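Local atomic coordinates of choline kinase (Streptococcus pneumoniae, PDB entry 4R78), a protein that probably transfers a phosphate group from ATP to choline to form phosphocholine, and is seen here with AMP bound to its protein kinase-like fold. Residues E200-S205 and L210-W215; F177-R182 and I260-I265; H247-S250 and P254-H257. One frame throughout, in Å; residues are numbered along the deposited sequence.

Contact 1: E200-S205 and L210-W215; sequences ENFIES and LYLIDW. With AMP (adenosine monophosphate), chain C.
A chi1 of 67° in both Ile203 and Ile213 sets each CG1 between its backbone N and carbonyl carbon, and the two side chains cross at about a right angle, with CG1 of Ile203 4.0 Å from CG2 of Ile213. Their CD1 methyls reach the same side of the adenine. That of Ile203 lies over the ring face, 3.6 Å from AMP C5, while that of Ile213 sits at the imidazole end, 3.4 Å from AMP C8.

Backbone bonds join the segments that carry them. Ile203 and Tyr211 form an antiparallel hydrogen-bonded pair, in which Tyr211 N meets Ile203 O at 2.7 Å, almost straight. Beyond it, Ile213 N donates in the carbonyl plane to Asn201 O at 2.8 Å, an oxygen also approached by the CA-H of Leu212.

The other sheet face carries Phe202, Leu210 and Leu212. A CH-pi contact puts Leu212 CD1 3.9 Å from the Phe202 ring centroid, over one face, and helix 126-137 packs on Phe202 and Leu210 through Ile129.

Beyond the paired strands, Asn201, from the 3-10 turn before strand 202-204, and Asp214, from the loop after strand 210-212, converge near the phosphate with amide and carboxylate planes 83° apart. Asn201 OD1 and Asp214 OD2, 3.4 Å apart, are both acceptors; outside partners steady the two groups, Asp196 O taking Asn201 ND2 and Lys106 pairing with Asp214 OD1. The ribose is gripped separately, AMP O3' donating to Glu200 O at 2.9 Å.

This hairpin is the nucleotide-site floor of a protein kinase-like fold: Asn201 and Asp214 probably correspond to the asparagine ending the catalytic loop and the DFG aspartate, which in related kinases bind the magnesium accompanying ATP.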
loop_
_atom_site.group_PDB
_atom_site.type_symbol
_atom_site.label_atom_id
_atom_site.label_comp_id
_atom_site.label_asym_id
_atom_site.label_seq_id
_atom_site.Cartn_x
_atom_site.Cartn_y
_atom_site.Cartn_z
ATOM N N GLU A 200 -9.200 1.175 2.090
ATOM C CA GLU A 200 -9.712 0.013 1.356
ATOM C C GLU A 200 -8.819 -1.226 1.477
ATOM O O GLU A 200 -9.163 -2.298 0.973
ATOM C CB GLU A 200 -10.016 0.357 -0.114
ATOM C CG GLU A 200 -8.805 0.688 -0.986
ATOM C CD GLU A 200 -8.453 2.175 -1.005
ATOM O OE1 GLU A 200 -7.757 2.599 -1.954
ATOM O OE2 GLU A 200 -8.854 2.923 -0.083
ATOM N N ASN A 201 -7.679 -1.084 2.154
ATOM C CA ASN A 201 -6.855 -2.244 2.498
ATOM C C ASN A 201 -7.284 -2.915 3.802
ATOM O O ASN A 201 -6.665 -3.882 4.245
ATOM C CB ASN A 201 -5.363 -1.889 2.500
ATOM C CG ASN A 201 -4.767 -1.890 1.102
ATOM O OD1 ASN A 201 -5.380 -2.387 0.157
ATOM N ND2 ASN A 201 -3.570 -1.340 0.965
ATOM N N PHE A 202 -8.354 -2.402 4.404
ATOM C CA PHE A 202 -8.997 -3.072 5.526
ATOM C C PHE A 202 -10.314 -3.656 5.046
ATOM O O PHE A 202 -11.148 -2.944 4.477
ATOM C CB PHE A 202 -9.238 -2.098 6.681
ATOM C CG PHE A 202 -7.980 -1.610 7.347
ATOM C CD1 PHE A 202 -7.459 -2.277 8.452
ATOM C CD2 PHE A 202 -7.323 -0.476 6.881
ATOM C CE1 PHE A 202 -6.296 -1.820 9.083
ATOM C CE2 PHE A 202 -6.159 -0.012 7.501
ATOM C CZ PHE A 202 -5.649 -0.687 8.604
ATOM N N ILE A 203 -10.485 -4.957 5.251
ATOM C CA ILE A 203 -11.720 -5.630 4.854
ATOM C C ILE A 203 -12.249 -6.464 6.016
ATOM O O ILE A 203 -11.475 -7.033 6.792
ATOM C CB ILE A 203 -11.569 -6.481 3.553
ATOM C CG1 ILE A 203 -10.633 -7.673 3.772
ATOM C CG2 ILE A 203 -11.103 -5.611 2.376
ATOM C CD1 ILE A 203 -10.777 -8.768 2.726
ATOM N N GLU A 204 -13.569 -6.508 6.138
ATOM C CA GLU A 204 -14.212 -7.168 7.264
ATOM C C GLU A 204 -14.994 -8.393 6.801
ATOM O O GLU A 204 -15.778 -8.319 5.851
ATOM C CB GLU A 204 -15.127 -6.181 7.998
ATOM C CG GLU A 204 -15.580 -6.628 9.380
ATOM C CD GLU A 204 -16.293 -5.520 10.133
ATOM O OE1 GLU A 204 -15.608 -4.623 10.671
ATOM O OE2 GLU A 204 -17.539 -5.546 10.186
ATOM N N SER A 205 -14.745 -9.518 7.468
ATOM C CA SER A 205 -15.513 -10.748 7.288
ATOM C C SER A 205 -16.948 -10.520 7.765
ATOM O O SER A 205 -17.169 -9.719 8.676
ATOM C CB SER A 205 -14.870 -11.875 8.105
ATOM O OG SER A 205 -15.647 -13.066 8.071
ATOM N N LEU A 210 -11.554 -8.499 11.174
ATOM C CA LEU A 210 -10.989 -7.455 10.335
ATOM C C LEU A 210 -9.624 -7.883 9.812
ATOM O O LEU A 210 -8.757 -8.300 10.582
ATOM C CB LEU A 210 -10.872 -6.141 11.118
ATOM C CG LEU A 210 -10.483 -4.883 10.336
ATOM C CD1 LEU A 210 -11.501 -4.572 9.242
ATOM C CD2 LEU A 210 -10.338 -3.700 11.279
ATOM N N TYR A 211 -9.452 -7.773 8.499
ATOM C CA TYR A 211 -8.190 -8.081 7.842
ATOM C C TYR A 211 -7.509 -6.812 7.354
ATOM O O TYR A 211 -8.172 -5.833 7.011
ATOM C CB TYR A 211 -8.421 -9.001 6.642
ATOM C CG TYR A 211 -8.905 -10.386 6.991
ATOM C CD1 TYR A 211 -8.002 -11.397 7.320
ATOM C CD2 TYR A 211 -10.264 -10.692 6.970
ATOM C CE1 TYR A 211 -8.443 -12.678 7.628
ATOM C CE2 TYR A 211 -10.715 -11.968 7.279
ATOM C CZ TYR A 211 -9.801 -12.955 7.602
ATOM O OH TYR A 211 -10.239 -14.219 7.908
ATOM N N LEU A 212 -6.181 -6.841 7.344
ATOM C CA LEU A 212 -5.373 -5.837 6.661
ATOM C C LEU A 212 -4.675 -6.541 5.499
ATOM O O LEU A 212 -3.916 -7.487 5.714
ATOM C CB LEU A 212 -4.365 -5.202 7.622
ATOM C CG LEU A 212 -3.321 -4.231 7.055
ATOM C CD1 LEU A 212 -3.964 -3.120 6.220
ATOM C CD2 LEU A 212 -2.479 -3.642 8.174
ATOM N N ILE A 213 -4.948 -6.077 4.281
ATOM C CA ILE A 213 -4.537 -6.786 3.067
ATOM C C ILE A 213 -3.564 -5.973 2.218
ATOM O O ILE A 213 -3.228 -4.837 2.559
ATOM C CB ILE A 213 -5.769 -7.193 2.206
ATOM C CG1 ILE A 213 -6.472 -5.948 1.650
ATOM C CG2 ILE A 213 -6.710 -8.082 3.022
ATOM C CD1 ILE A 213 -7.445 -6.232 0.530
ATOM N N ASP A 214 -3.109 -6.582 1.124
ATOM C CA ASP A 214 -2.303 -5.925 0.093
ATOM C C ASP A 214 -0.979 -5.383 0.624
ATOM O O ASP A 214 -0.736 -4.173 0.666
ATOM C CB ASP A 214 -3.126 -4.874 -0.668
ATOM C CG ASP A 214 -4.145 -5.497 -1.616
ATOM O OD1 ASP A 214 -4.209 -6.743 -1.729
ATOM O OD2 ASP A 214 -4.880 -4.730 -2.267
ATOM N N TRP A 215 -0.123 -6.322 1.008
ATOM C CA TRP A 215 1.174 -6.031 1.596
ATOM C C TRP A 215 2.292 -5.905 0.555
ATOM O O TRP A 215 3.466 -6.049 0.893
ATOM C CB TRP A 215 1.512 -7.122 2.620
ATOM C CG TRP A 215 0.591 -7.119 3.808
ATOM C CD1 TRP A 215 -0.708 -7.539 3.847
ATOM C CD2 TRP A 215 0.904 -6.662 5.125
ATOM N NE1 TRP A 215 -1.226 -7.374 5.111
ATOM C CE2 TRP A 215 -0.255 -6.835 5.915
ATOM C CE3 TRP A 215 2.052 -6.116 5.714
ATOM C CZ2 TRP A 215 -0.298 -6.484 7.270
ATOM C CZ3 TRP A 215 2.011 -5.768 7.058
ATOM C CH2 TRP A 215 0.844 -5.960 7.822
HETATM P P AMP C . -7.511 -2.503 -3.007
HETATM O O1P AMP C . -6.194 -1.851 -3.352
HETATM O O2P AMP C . -8.712 -1.868 -3.665
HETATM O O3P AMP C . -7.688 -2.799 -1.537
HETATM O "O5'" AMP C . -7.431 -3.964 -3.678
HETATM C "C5'" AMP C . -8.074 -5.078 -3.060
HETATM C "C4'" AMP C . -9.580 -4.856 -3.035
HETATM O "O4'" AMP C . -10.255 -6.062 -3.413
HETATM C "C3'" AMP C . -10.067 -4.494 -1.640
HETATM O "O3'" AMP C . -10.353 -3.095 -1.542
HETATM C "C2'" AMP C . -11.312 -5.332 -1.422
HETATM O "O2'" AMP C . -12.483 -4.577 -1.728
HETATM C "C1'" AMP C . -11.211 -6.467 -2.425
HETATM N N9 AMP C . -10.768 -7.717 -1.750
HETATM C C8 AMP C . -9.496 -8.039 -1.447
HETATM N N7 AMP C . -9.411 -9.247 -0.839
HETATM C C5 AMP C . -10.660 -9.729 -0.750
HETATM C C6 AMP C . -11.284 -10.962 -0.217
HETATM N N6 AMP C . -10.519 -11.927 0.346
HETATM N N1 AMP C . -12.628 -11.087 -0.317
HETATM C C2 AMP C . -13.392 -10.127 -0.877
HETATM N N3 AMP C . -12.891 -8.980 -1.381
HETATM C C4 AMP C . -11.556 -8.722 -1.350
#

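Contact 2: F177-R182 and I260-I265; sequences FSLEKR and IAIYKI
Leu179, the first residue of 177-182 to reach the other helix, drives its side chain into the face made by Ile262 and Ile265. Its CB already touches, lying 4.1 Å from Ile262 CG2. The leucine and Ile262 slide past one another in opposite directions, an alongside contact rather than a head-on one. Farther out, Leu179 CD1 comes between the two isoleucines, 4.0 Å from Ile265 CG2 and 4.1 Å from Ile262 CG2, and meets the Ile265 side chain at about a right angle. In both isoleucines CG1 lies opposite the carbonyl carbon (chi1 -68° in Ile262), which turns the CG2 branch to the leucine.

One helical turn later comes Arg182, and here the contact changes character. Its CG rests 3.9 Å from CD1 of Ile262, the two side chains crossing at about a right angle, so Ile262 serves both partners: CG2 takes the leucine and CD1 the aliphatic root of the arginine. A bend at chi2 (58°) redirects the rest of the arginine chain, and NE forms a salt bridge with Glu258, which belongs to the same helix as Ile262 but lies outside 260-265. The charged end thus ties the two helices together at the edge of an otherwise apolar contact.

Helix 288-303 completes the packing, its Tyr303 touching Leu179, Arg182 and Ile262 and its Leu300 touching Ile265. What results is a three-helix junction in the helical part of the kinase-like fold, built on apolar contacts between side chains spaced three residues apart on both helices.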
loop_
_atom_site.group_PDB
_atom_site.type_symbol
_atom_site.label_atom_id
_atom_site.label_comp_id
_atom_site.label_asym_id
_atom_site.label_seq_id
_atom_site.Cartn_x
_atom_site.Cartn_y
_atom_site.Cartn_z
ATOM N N PHE A 177 13.718 16.822 -0.741
ATOM C CA PHE A 177 14.998 16.170 -0.435
ATOM C C PHE A 177 15.719 16.771 0.775
ATOM O O PHE A 177 16.562 16.108 1.384
ATOM C CB PHE A 177 15.919 16.147 -1.665
ATOM C CG PHE A 177 15.693 14.966 -2.578
ATOM C CD1 PHE A 177 16.416 13.788 -2.411
ATOM C CD2 PHE A 177 14.760 15.034 -3.608
ATOM C CE1 PHE A 177 16.212 12.695 -3.257
ATOM C CE2 PHE A 177 14.548 13.943 -4.459
ATOM C CZ PHE A 177 15.276 12.775 -4.280
ATOM N N SER A 178 15.389 18.019 1.118
ATOM C CA SER A 178 15.966 18.662 2.301
ATOM C C SER A 178 15.471 18.009 3.592
ATOM O O SER A 178 16.092 18.153 4.646
ATOM C CB SER A 178 15.678 20.169 2.316
ATOM O OG SER A 178 14.368 20.448 2.782
ATOM N N LEU A 179 14.356 17.286 3.504
ATOM C CA LEU A 179 13.786 16.602 4.663
ATOM C C LEU A 179 14.602 15.394 5.121
ATOM O O LEU A 179 14.461 14.951 6.263
ATOM C CB LEU A 179 12.330 16.203 4.390
ATOM C CG LEU A 179 11.368 17.359 4.082
ATOM C CD1 LEU A 179 10.012 16.834 3.624
ATOM C CD2 LEU A 179 11.212 18.307 5.270
ATOM N N GLU A 180 15.453 14.873 4.236
ATOM C CA GLU A 180 16.307 13.728 4.565
ATOM C C GLU A 180 17.223 14.028 5.755
ATOM O O GLU A 180 17.363 13.198 6.658
ATOM C CB GLU A 180 17.126 13.276 3.346
ATOM C CG GLU A 180 17.884 11.964 3.560
ATOM C CD GLU A 180 18.450 11.360 2.282
ATOM O OE1 GLU A 180 18.531 12.054 1.245
ATOM O OE2 GLU A 180 18.827 10.171 2.319
ATOM N N LYS A 181 17.821 15.220 5.750
ATOM C CA LYS A 181 18.698 15.666 6.836
ATOM C C LYS A 181 17.959 15.770 8.170
ATOM O O LYS A 181 18.500 15.384 9.210
ATOM C CB LYS A 181 19.362 17.006 6.474
ATOM C CG LYS A 181 20.186 17.669 7.590
ATOM C CD LYS A 181 21.420 16.860 7.962
ATOM C CE LYS A 181 22.182 17.513 9.107
ATOM N NZ LYS A 181 23.364 16.696 9.494
ATOM N N ARG A 182 16.731 16.290 8.140
ATOM C CA ARG A 182 15.927 16.405 9.350
ATOM C C ARG A 182 15.605 15.023 9.907
ATOM O O ARG A 182 15.746 14.792 11.104
ATOM C CB ARG A 182 14.646 17.214 9.109
ATOM C CG ARG A 182 13.774 17.410 10.352
ATOM C CD ARG A 182 14.527 18.098 11.496
ATOM N NE ARG A 182 13.669 18.349 12.650
ATOM C CZ ARG A 182 14.096 18.769 13.838
ATOM N NH1 ARG A 182 15.389 18.986 14.056
ATOM N NH2 ARG A 182 13.227 18.964 14.819
ATOM N N ILE A 260 5.483 12.147 11.436
ATOM C CA ILE A 260 4.218 11.983 10.729
ATOM C C ILE A 260 4.044 13.082 9.676
ATOM O O ILE A 260 3.713 12.794 8.525
ATOM C CB ILE A 260 3.019 11.929 11.708
ATOM C CG1 ILE A 260 3.084 10.644 12.539
ATOM C CG2 ILE A 260 1.682 12.001 10.954
ATOM C CD1 ILE A 260 2.138 10.624 13.729
ATOM N N ALA A 261 4.287 14.331 10.069
ATOM C CA ALA A 261 4.142 15.462 9.155
ATOM C C ALA A 261 5.080 15.331 7.950
ATOM O O ALA A 261 4.679 15.578 6.809
ATOM C CB ALA A 261 4.386 16.777 9.893
ATOM N N ILE A 262 6.322 14.930 8.212
ATOM C CA ILE A 262 7.319 14.744 7.158
ATOM C C ILE A 262 6.934 13.612 6.203
ATOM O O ILE A 262 7.012 13.773 4.982
ATOM C CB ILE A 262 8.738 14.532 7.750
ATOM C CG1 ILE A 262 9.222 15.831 8.407
ATOM C CG2 ILE A 262 9.715 14.069 6.669
ATOM C CD1 ILE A 262 10.451 15.693 9.299
ATOM N N TYR A 263 6.502 12.480 6.753
ATOM C CA TYR A 263 6.137 11.337 5.921
ATOM C C TYR A 263 4.897 11.577 5.065
ATOM O O TYR A 263 4.809 11.039 3.967
ATOM C CB TYR A 263 6.033 10.044 6.741
ATOM C CG TYR A 263 7.381 9.542 7.218
ATOM C CD1 TYR A 263 8.447 9.410 6.325
ATOM C CD2 TYR A 263 7.591 9.193 8.550
ATOM C CE1 TYR A 263 9.691 8.959 6.748
ATOM C CE2 TYR A 263 8.838 8.735 8.987
ATOM C CZ TYR A 263 9.876 8.619 8.077
ATOM O OH TYR A 263 11.109 8.169 8.489
ATOM N N LYS A 264 3.976 12.417 5.540
ATOM C CA LYS A 264 2.830 12.834 4.719
ATOM C C LYS A 264 3.317 13.517 3.436
ATOM O O LYS A 264 2.818 13.231 2.353
ATOM C CB LYS A 264 1.898 13.772 5.499
ATOM C CG LYS A 264 1.025 13.092 6.551
ATOM C CD LYS A 264 0.137 14.125 7.225
ATOM C CE LYS A 264 -0.807 13.501 8.236
ATOM N NZ LYS A 264 -1.480 14.561 9.046
ATOM N N ILE A 265 4.299 14.410 3.564
ATOM C CA ILE A 265 4.860 15.108 2.406
ATOM C C ILE A 265 5.556 14.137 1.453
ATOM O O ILE A 265 5.387 14.220 0.233
ATOM C CB ILE A 265 5.841 16.232 2.835
ATOM C CG1 ILE A 265 5.094 17.331 3.599
ATOM C CG2 ILE A 265 6.553 16.835 1.618
ATOM C CD1 ILE A 265 6.000 18.216 4.438
#

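Contact 3: H247-S250 and P254-H257; sequences HYES and PVSH
Tyr248 OH is gripped from two directions: His137 ND1 hydrogen-bonds to it, and a water 2.9 Å from Tyr248 OH links it to the second segment. That water donates to Pro254 O at 2.8 Å, bridging a tyrosine of the helix end to the backbone of the returning chain. A second water makes a similar bridge, giving a hydrogen to Glu249 OE2 at 2.7 Å and accepting one from Val255 N at 2.9 Å.

Beside the two bridges lies a small apolar contact. Val255 CG2 meets Glu249 CB at 3.9 Å, the side chains crossing at about a right angle, and comes to the edge of the Tyr248 ring, 4.0 Å from CD2. With CG opposite the backbone N (chi1 -167°) and the chain extended beyond it, Glu249 runs past the valine methyl until its carboxylate reaches the second water.

Thr253, in the turn between the segments, hydrogen-bonds through OG1 to both Tyr248 O and Ser250 OG, tightening the reversal. The whole joins two helices: 238-248 ends at Tyr248, and 257-280 starts just beyond Ser256, whose OG caps Lys259 N from the N-cap position. Tyr248 itself is wedged among neighbours, touching Leu133 of helix 126-137 and Pro223, Met224 and Leu227 of helix 223-233.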
loop_
_atom_site.group_PDB
_atom_site.type_symbol
_atom_site.label_atom_id
_atom_site.label_comp_id
_atom_site.label_asym_id
_atom_site.label_seq_id
_atom_site.Cartn_x
_atom_site.Cartn_y
_atom_site.Cartn_z
ATOM N N HIS A 247 -4.621 5.781 21.452
ATOM C CA HIS A 247 -4.852 4.336 21.417
ATOM C C HIS A 247 -3.591 3.554 21.007
ATOM O O HIS A 247 -3.280 2.512 21.581
ATOM C CB HIS A 247 -5.970 4.008 20.420
ATOM C CG HIS A 247 -7.350 4.324 20.907
ATOM N ND1 HIS A 247 -8.318 3.355 21.068
ATOM C CD2 HIS A 247 -7.936 5.497 21.243
ATOM C CE1 HIS A 247 -9.436 3.916 21.492
ATOM N NE2 HIS A 247 -9.230 5.216 21.610
ATOM N N TYR A 248 -2.883 4.065 20.002
ATOM C CA TYR A 248 -1.772 3.344 19.382
ATOM C C TYR A 248 -0.468 3.413 20.182
ATOM O O TYR A 248 0.289 2.436 20.232
ATOM C CB TYR A 248 -1.559 3.851 17.948
ATOM C CG TYR A 248 -0.231 3.458 17.342
ATOM C CD1 TYR A 248 -0.087 2.254 16.646
ATOM C CD2 TYR A 248 0.889 4.280 17.483
ATOM C CE1 TYR A 248 1.134 1.890 16.096
ATOM C CE2 TYR A 248 2.117 3.922 16.940
ATOM C CZ TYR A 248 2.231 2.726 16.249
ATOM O OH TYR A 248 3.442 2.382 15.706
ATOM N N GLU A 249 -0.209 4.573 20.781
ATOM C CA GLU A 249 1.020 4.833 21.533
ATOM C C GLU A 249 1.214 3.824 22.662
ATOM O O GLU A 249 0.285 3.530 23.414
ATOM C CB GLU A 249 0.987 6.252 22.109
ATOM C CG GLU A 249 2.313 6.789 22.642
ATOM C CD GLU A 249 2.170 8.185 23.237
ATOM O OE1 GLU A 249 1.030 8.583 23.575
ATOM O OE2 GLU A 249 3.198 8.884 23.379
ATOM N N SER A 250 2.428 3.285 22.746
ATOM C CA SER A 250 2.862 2.432 23.854
ATOM C C SER A 250 4.376 2.575 23.960
ATOM O O SER A 250 4.991 3.253 23.136
ATOM C CB SER A 250 2.462 0.971 23.617
ATOM O OG SER A 250 3.257 0.363 22.611
ATOM N N PRO A 254 6.376 4.203 20.190
ATOM C CA PRO A 254 6.389 5.638 20.469
ATOM C C PRO A 254 5.885 6.449 19.273
ATOM O O PRO A 254 5.905 5.962 18.137
ATOM C CB PRO A 254 7.871 5.929 20.723
ATOM C CG PRO A 254 8.592 4.887 19.936
ATOM C CD PRO A 254 7.743 3.660 20.072
ATOM N N VAL A 255 5.446 7.674 19.541
ATOM C CA VAL A 255 4.876 8.553 18.522
ATOM C C VAL A 255 5.712 9.819 18.349
ATOM O O VAL A 255 6.149 10.427 19.331
ATOM C CB VAL A 255 3.411 8.929 18.889
ATOM C CG1 VAL A 255 2.887 10.079 18.023
ATOM C CG2 VAL A 255 2.504 7.705 18.783
ATOM N N SER A 256 5.927 10.206 17.094
ATOM C CA SER A 256 6.565 11.473 16.744
ATOM C C SER A 256 5.676 12.229 15.762
ATOM O O SER A 256 5.531 11.818 14.610
ATOM C CB SER A 256 7.942 11.231 16.121
ATOM O OG SER A 256 8.442 12.408 15.497
ATOM N N HIS A 257 5.090 13.335 16.221
ATOM C CA HIS A 257 4.228 14.163 15.378
ATOM C C HIS A 257 4.983 14.754 14.192
ATOM O O HIS A 257 4.436 14.836 13.096
ATOM C CB HIS A 257 3.568 15.280 16.194
ATOM C CG HIS A 257 2.479 14.801 17.103
ATOM N ND1 HIS A 257 2.733 14.200 18.317
ATOM C CD2 HIS A 257 1.132 14.843 16.977
ATOM C CE1 HIS A 257 1.588 13.892 18.901
ATOM N NE2 HIS A 257 0.602 14.270 18.109
HETATM O O HOH W 1 5.875 3.503 16.785
HETATM O O HOH W 2 5.597 8.293 22.413
#

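The three contacts contrast a ligand site with the scaffold around it. Only contact 1 holds residues of the AMP pocket. Contact 2 lies on the opposite side of the chain's centre, about 28 Å away between centres and about 15 Å between nearest atoms. Contact 3 is about 22 Å from contact 1 between centres, with nearest atoms about 10 Å apart; helix 126-137 packs against both. Contacts 2 and 3, their centres about 18 Å apart, adjoin in sequence without otherwise touching: the connection in contact 3 leads into helix 257-280, which contact 2 then fastens to helix 179-186. That long-range pairing encloses the other two contacts in sequence.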